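PDB 3FD9: uncharacterized protein from Pseudomonas aeruginosa UCBPP-PA14, which acts as a transcriptional anti-activator that probably keeps the type III secretion regulon off by disrupting ExsA self-association and DNA binding until ExsC intervenes. Local coordinates for residues A[220-225]-A[233-238]; A[38-43]-A[70-75]. One frame throughout, in Å; residues are numbered along the deposited sequence.

Interaction 1: A[220-225]-A[233-238]; sequences WQPLCR and ADAVQA
Pro-222 and Val-236 bury the most surface here, and their CA atoms, 6.2 Å apart, mark the nearest backbone approach of the two segments. Each residue directs its CB at the other segment. Methyl CG1 of Val-236 lies 3.6 Å from Pro-222 CB, so a single branch of the valine carries its contact with the proline. Ala-235 comes to the same part of the ring, its CB 3.9 Å from Pro-222 CB and 4.0 Å from Pro-222 CG. This is a pairing of consecutive helices in the C-terminal domain: helix 217-223 ends at Leu-223, an eight-residue connection follows, and helix 232-241 packs back against it. Lacking an N-H, Pro-222 cannot bond to the preceding turn, and the helix kinks there; Cys-224 N still reaches Trp-220 O at 3.0 Å before the chain leaves helical geometry. Leu-223 is the third main contributor. With CG swung opposite the backbone N (chi1 -161°), it brings CD1 to 4.2 Å from Val-236 CG1, while CD2 sits 3.9 Å above the plane of the Trp-220 ring, offset toward its rim. Outside the two segments, Leu-223 also packs on Leu-206 and on Met-99 of helix 96-115, and Val-236 on Leu-226. A salt bridge from Arg-225 NH1 to Asp-229 OD1 spans part of the connection.

Interaction 2: A[38-43]-A[70-75]; sequences RMLPRL and RQILLC
The turn that presents Ile-72 and Leu-73 to Met-39 and Leu-40 is closed by backbone bonds, among them one of 2.8 Å from Leu-74 N to Arg-70 O. Across the interface the close approaches are all carbon to carbon. Leu-73 buries the most surface, and its two methyls divide the work: CD2 lies 3.8 Å from Met-39 CB and 4.0 Å from Leu-40 CD2, whereas CD1 approaches Met-39 CG at 4.1 Å. CD2 is therefore held between the last helical residue and the one that follows it. Leu-40 branches in the same manner, giving CD2 to Leu-73 and setting CD1 4.0 Å from CG2 of Ile-72, a side chain it meets at about a right angle. Its CG stands opposite the carbonyl carbon (chi1 -70°), and from a CB that does not itself aim at helix 66-76 the branch still reaches across. Met-39, a selenomethionine, touches through its base: CB is directed at Leu-73, but the chain folds at chi2 (-54°) and carries the selenium away. Within the N-terminal domain this is apolar packing of helix 66-76 on the break between helices 30-39 and 42-50, since Leu-40 leaves helical geometry and Pro-41 takes the N-cap position of helix 42-50. Leu-36 of helix 30-39 packs on both Ile-72 and Leu-73, and Leu-48 of helix 42-50 on Ile-72. On the second subunit, Trp-193 meets Met-39 and Leu-201 meets Leu-73, so the contact lies among three helices of its own chain and beside a neighbouring copy.

How the interactions relate
Interaction 2 belongs to the N-terminal domain and interaction 1 to the C-terminal domain; their centres are 33 Å apart, their nearest atoms about 14 Å apart, and they share no helix. Both are apolar and similar in size (159 and 162 Å² buried), yet they differ in span: interaction 1 joins successive helices across seven residues, interaction 2 brings together parts separated by 26 residues, mostly helical. Three of the four touching residues are buried in 38-43/70-75, against two in 220-225/233-238. The nearest CA atoms lie closer in interaction 1 (6.2 Å, Pro-222 to Val-236) than in interaction 2 (7.3 Å, Leu-40 to Leu-73), consistent with its smaller groups; a second subunit adjoins interaction 2.

Interaction 1: A[220-225]-A[233-238]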
loop_
_atom_site.group_PDB
_atom_site.type_symbol
_atom_site.label_atom_id
_atom_site.label_comp_id
_atom_site.label_asym_id
_atom_site.label_seq_id
_atom_site.Cartn_x
_atom_site.Cartn_y
_atom_site.Cartn_z
ATOM N N TRP A 220 14.166 31.936 -6.792
ATOM C CA TRP A 220 12.902 32.382 -7.351
ATOM C C TRP A 220 13.036 33.051 -8.709
ATOM O O TRP A 220 12.261 32.767 -9.616
ATOM C CB TRP A 220 12.164 33.309 -6.390
ATOM C CG TRP A 220 10.679 33.080 -6.416
ATOM C CD1 TRP A 220 9.739 33.854 -7.029
ATOM C CD2 TRP A 220 9.967 31.980 -5.824
ATOM N NE1 TRP A 220 8.488 33.313 -6.843
ATOM C CE2 TRP A 220 8.603 32.166 -6.106
ATOM C CE3 TRP A 220 10.353 30.867 -5.074
ATOM C CZ2 TRP A 220 7.627 31.280 -5.663
ATOM C CZ3 TRP A 220 9.376 29.988 -4.637
ATOM C CH2 TRP A 220 8.036 30.200 -4.931
ATOM N N GLN A 221 14.008 33.944 -8.844
ATOM C CA GLN A 221 14.239 34.615 -10.117
ATOM C C GLN A 221 14.183 33.636 -11.301
ATOM O O GLN A 221 13.354 33.803 -12.199
ATOM C CB GLN A 221 15.537 35.434 -10.081
ATOM C CG GLN A 221 16.326 35.466 -11.388
ATOM C CD GLN A 221 15.726 36.392 -12.432
ATOM O OE1 GLN A 221 14.938 37.287 -12.115
ATOM N NE2 GLN A 221 16.105 36.184 -13.690
ATOM N N PRO A 222 15.034 32.594 -11.295
ATOM C CA PRO A 222 15.012 31.620 -12.392
ATOM C C PRO A 222 13.725 30.810 -12.422
ATOM O O PRO A 222 13.278 30.408 -13.490
ATOM C CB PRO A 222 16.171 30.680 -12.055
ATOM C CG PRO A 222 16.986 31.397 -11.041
ATOM C CD PRO A 222 16.049 32.259 -10.285
ATOM N N LEU A 223 13.142 30.560 -11.257
ATOM C CA LEU A 223 11.975 29.694 -11.178
ATOM C C LEU A 223 10.799 30.299 -11.948
ATOM O O LEU A 223 10.019 29.586 -12.580
ATOM C CB LEU A 223 11.596 29.428 -9.714
ATOM C CG LEU A 223 10.707 28.208 -9.465
ATOM C CD1 LEU A 223 11.444 26.937 -9.822
ATOM C CD2 LEU A 223 10.243 28.149 -8.031
ATOM N N CYS A 224 10.692 31.620 -11.914
ATOM C CA CYS A 224 9.568 32.308 -12.540
ATOM C C CYS A 224 9.827 32.603 -14.001
ATOM O O CYS A 224 9.038 33.301 -14.641
ATOM C CB CYS A 224 9.268 33.612 -11.814
ATOM S SG CYS A 224 8.735 33.367 -10.133
ATOM N N ARG A 225 10.928 32.075 -14.528
ATOM C CA ARG A 225 11.286 32.334 -15.913
ATOM C C ARG A 225 11.594 31.046 -16.631
ATOM O O ARG A 225 12.253 31.043 -17.663
ATOM C CB ARG A 225 12.488 33.269 -15.997
ATOM C CG ARG A 225 12.362 34.497 -15.122
ATOM C CD ARG A 225 12.914 35.722 -15.816
ATOM N NE ARG A 225 11.934 36.293 -16.740
ATOM C CZ ARG A 225 11.998 36.192 -18.065
ATOM N NH1 ARG A 225 13.006 35.541 -18.633
ATOM N NH2 ARG A 225 11.054 36.747 -18.820
ATOM N N ALA A 233 16.256 26.932 -16.196
ATOM C CA ALA A 233 16.058 25.617 -15.596
ATOM C C ALA A 233 17.275 25.148 -14.810
ATOM O O ALA A 233 17.182 24.869 -13.609
ATOM C CB ALA A 233 15.700 24.588 -16.664
ATOM N N ASP A 234 18.415 25.056 -15.492
ATOM C CA ASP A 234 19.631 24.568 -14.857
ATOM C C ASP A 234 20.097 25.515 -13.756
ATOM O O ASP A 234 20.856 25.130 -12.877
ATOM C CB ASP A 234 20.739 24.332 -15.884
ATOM C CG ASP A 234 21.349 25.622 -16.390
ATOM O OD1 ASP A 234 20.622 26.637 -16.431
ATOM O OD2 ASP A 234 22.552 25.620 -16.749
ATOM N N ALA A 235 19.623 26.752 -13.795
ATOM C CA ALA A 235 19.924 27.700 -12.731
ATOM C C ALA A 235 19.212 27.310 -11.442
ATOM O O ALA A 235 19.739 27.519 -10.353
ATOM C CB ALA A 235 19.543 29.104 -13.138
ATOM N N VAL A 236 18.016 26.744 -11.550
ATOM C CA VAL A 236 17.349 26.273 -10.345
ATOM C C VAL A 236 17.875 24.890 -10.000
ATOM O O VAL A 236 17.944 24.515 -8.832
ATOM C CB VAL A 236 15.793 26.281 -10.432
ATOM C CG1 VAL A 236 15.312 27.271 -11.478
ATOM C CG2 VAL A 236 15.247 24.894 -10.705
ATOM N N GLN A 237 18.271 24.135 -11.014
ATOM C CA GLN A 237 18.909 22.847 -10.759
ATOM C C GLN A 237 20.141 23.078 -9.899
ATOM O O GLN A 237 20.293 22.463 -8.851
ATOM C CB GLN A 237 19.280 22.139 -12.067
ATOM C CG GLN A 237 19.562 20.650 -11.915
ATOM C CD GLN A 237 21.018 20.364 -11.578
ATOM O OE1 GLN A 237 21.866 21.261 -11.617
ATOM N NE2 GLN A 237 21.317 19.110 -11.262
ATOM N N ALA A 238 20.997 23.994 -10.335
ATOM C CA ALA A 238 22.240 24.304 -9.632
ATOM C C ALA A 238 21.985 24.780 -8.209
ATOM O O ALA A 238 22.717 24.425 -7.291
ATOM C CB ALA A 238 23.019 25.350 -10.395
#

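Interaction 2: A[38-43]-A[70-75]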
loop_
_atom_site.group_PDB
_atom_site.type_symbol
_atom_site.label_atom_id
_atom_site.label_comp_id
_atom_site.label_asym_id
_atom_site.label_seq_id
_atom_site.Cartn_x
_atom_site.Cartn_y
_atom_site.Cartn_z
ATOM N N ARG A 38 15.386 -10.171 -9.184
ATOM C CA ARG A 38 15.861 -11.161 -10.145
ATOM C C ARG A 38 17.054 -10.624 -10.935
ATOM O O ARG A 38 17.981 -11.376 -11.267
ATOM C CB ARG A 38 14.723 -11.567 -11.083
ATOM C CG ARG A 38 15.148 -12.437 -12.226
ATOM C CD ARG A 38 15.691 -13.770 -11.725
ATOM N NE ARG A 38 14.688 -14.575 -11.039
ATOM C CZ ARG A 38 14.929 -15.766 -10.500
ATOM N NH1 ARG A 38 16.142 -16.291 -10.567
ATOM N NH2 ARG A 38 13.961 -16.439 -9.893
HETATM N N MSE A 39 17.027 -9.325 -11.229
HETATM C CA MSE A 39 17.984 -8.746 -12.162
HETATM C C MSE A 39 19.245 -8.221 -11.479
HETATM O O MSE A 39 20.342 -8.262 -12.046
HETATM C CB MSE A 39 17.323 -7.636 -12.976
HETATM C CG MSE A 39 16.106 -8.096 -13.729
HETATM SE SE MSE A 39 16.482 -9.653 -14.859
HETATM C CE MSE A 39 14.728 -10.484 -14.810
ATOM N N LEU A 40 19.076 -7.724 -10.258
ATOM C CA LEU A 40 20.175 -7.174 -9.489
ATOM C C LEU A 40 20.720 -8.196 -8.504
ATOM O O LEU A 40 19.956 -8.807 -7.752
ATOM C CB LEU A 40 19.719 -5.931 -8.728
ATOM C CG LEU A 40 19.419 -4.690 -9.560
ATOM C CD1 LEU A 40 19.337 -3.463 -8.662
ATOM C CD2 LEU A 40 20.486 -4.488 -10.608
ATOM N N PRO A 41 22.048 -8.379 -8.514
ATOM C CA PRO A 41 22.804 -9.153 -7.528
ATOM C C PRO A 41 22.484 -8.659 -6.130
ATOM O O PRO A 41 22.220 -7.476 -5.964
ATOM C CB PRO A 41 24.255 -8.802 -7.856
ATOM C CG PRO A 41 24.242 -8.406 -9.289
ATOM C CD PRO A 41 22.922 -7.770 -9.534
ATOM N N ARG A 42 22.517 -9.544 -5.143
ATOM C CA ARG A 42 22.209 -9.168 -3.764
ATOM C C ARG A 42 22.969 -7.918 -3.310
ATOM O O ARG A 42 22.448 -7.096 -2.551
ATOM C CB ARG A 42 22.520 -10.333 -2.824
ATOM C CG ARG A 42 21.988 -10.187 -1.405
ATOM C CD ARG A 42 22.984 -10.796 -0.406
ATOM N NE ARG A 42 23.792 -11.843 -1.028
ATOM C CZ ARG A 42 25.077 -11.694 -1.359
ATOM N NH1 ARG A 42 25.702 -10.541 -1.117
ATOM N NH2 ARG A 42 25.744 -12.695 -1.927
ATOM N N LEU A 43 24.204 -7.787 -3.778
ATOM C CA LEU A 43 25.064 -6.683 -3.373
ATOM C C LEU A 43 24.612 -5.365 -3.989
ATOM O O LEU A 43 24.685 -4.322 -3.351
ATOM C CB LEU A 43 26.522 -6.987 -3.745
ATOM C CG LEU A 43 27.644 -5.991 -3.411
ATOM C CD1 LEU A 43 27.709 -4.858 -4.430
ATOM C CD2 LEU A 43 27.513 -5.428 -1.996
ATOM N N ARG A 70 13.740 0.915 -15.168
ATOM C CA ARG A 70 14.690 0.677 -16.249
ATOM C C ARG A 70 16.044 1.326 -15.956
ATOM O O ARG A 70 17.086 0.674 -16.085
ATOM C CB ARG A 70 14.154 1.155 -17.601
ATOM C CG ARG A 70 14.764 0.402 -18.768
ATOM C CD ARG A 70 14.454 1.038 -20.118
ATOM N NE ARG A 70 15.519 1.932 -20.578
ATOM C CZ ARG A 70 15.354 3.227 -20.817
ATOM N NH1 ARG A 70 14.161 3.778 -20.651
ATOM N NH2 ARG A 70 16.372 3.968 -21.235
ATOM N N GLN A 71 16.019 2.598 -15.557
ATOM C CA GLN A 71 17.239 3.344 -15.264
ATOM C C GLN A 71 18.065 2.671 -14.184
ATOM O O GLN A 71 19.289 2.599 -14.280
ATOM C CB GLN A 71 16.921 4.779 -14.857
ATOM C CG GLN A 71 16.613 5.695 -16.038
ATOM C CD GLN A 71 17.798 5.872 -16.980
ATOM O OE1 GLN A 71 18.909 6.205 -16.547
ATOM N NE2 GLN A 71 17.567 5.652 -18.275
ATOM N N ILE A 72 17.398 2.173 -13.153
ATOM C CA ILE A 72 18.080 1.405 -12.123
ATOM C C ILE A 72 18.848 0.253 -12.760
ATOM O O ILE A 72 20.056 0.131 -12.576
ATOM C CB ILE A 72 17.090 0.845 -11.096
ATOM C CG1 ILE A 72 16.504 1.981 -10.268
ATOM C CG2 ILE A 72 17.779 -0.165 -10.200
ATOM C CD1 ILE A 72 15.393 1.566 -9.353
ATOM N N LEU A 73 18.144 -0.576 -13.526
ATOM C CA LEU A 73 18.770 -1.719 -14.185
ATOM C C LEU A 73 19.895 -1.276 -15.115
ATOM O O LEU A 73 20.906 -1.967 -15.273
ATOM C CB LEU A 73 17.735 -2.540 -14.961
ATOM C CG LEU A 73 16.644 -3.210 -14.123
ATOM C CD1 LEU A 73 15.901 -4.215 -14.965
ATOM C CD2 LEU A 73 17.215 -3.885 -12.888
ATOM N N LEU A 74 19.710 -0.115 -15.727
ATOM C CA LEU A 74 20.681 0.411 -16.668
ATOM C C LEU A 74 21.963 0.769 -15.932
ATOM O O LEU A 74 23.016 0.159 -16.145
ATOM C CB LEU A 74 20.106 1.650 -17.353
ATOM C CG LEU A 74 20.801 2.133 -18.620
ATOM C CD1 LEU A 74 21.123 0.964 -19.524
ATOM C CD2 LEU A 74 19.915 3.135 -19.337
ATOM N N CYS A 75 21.853 1.759 -15.055
ATOM C CA CYS A 75 22.984 2.247 -14.289
ATOM C C CYS A 75 23.717 1.156 -13.526
ATOM O O CYS A 75 24.916 1.259 -13.309
ATOM C CB CYS A 75 22.529 3.330 -13.323
ATOM S SG CYS A 75 21.922 4.793 -14.167
#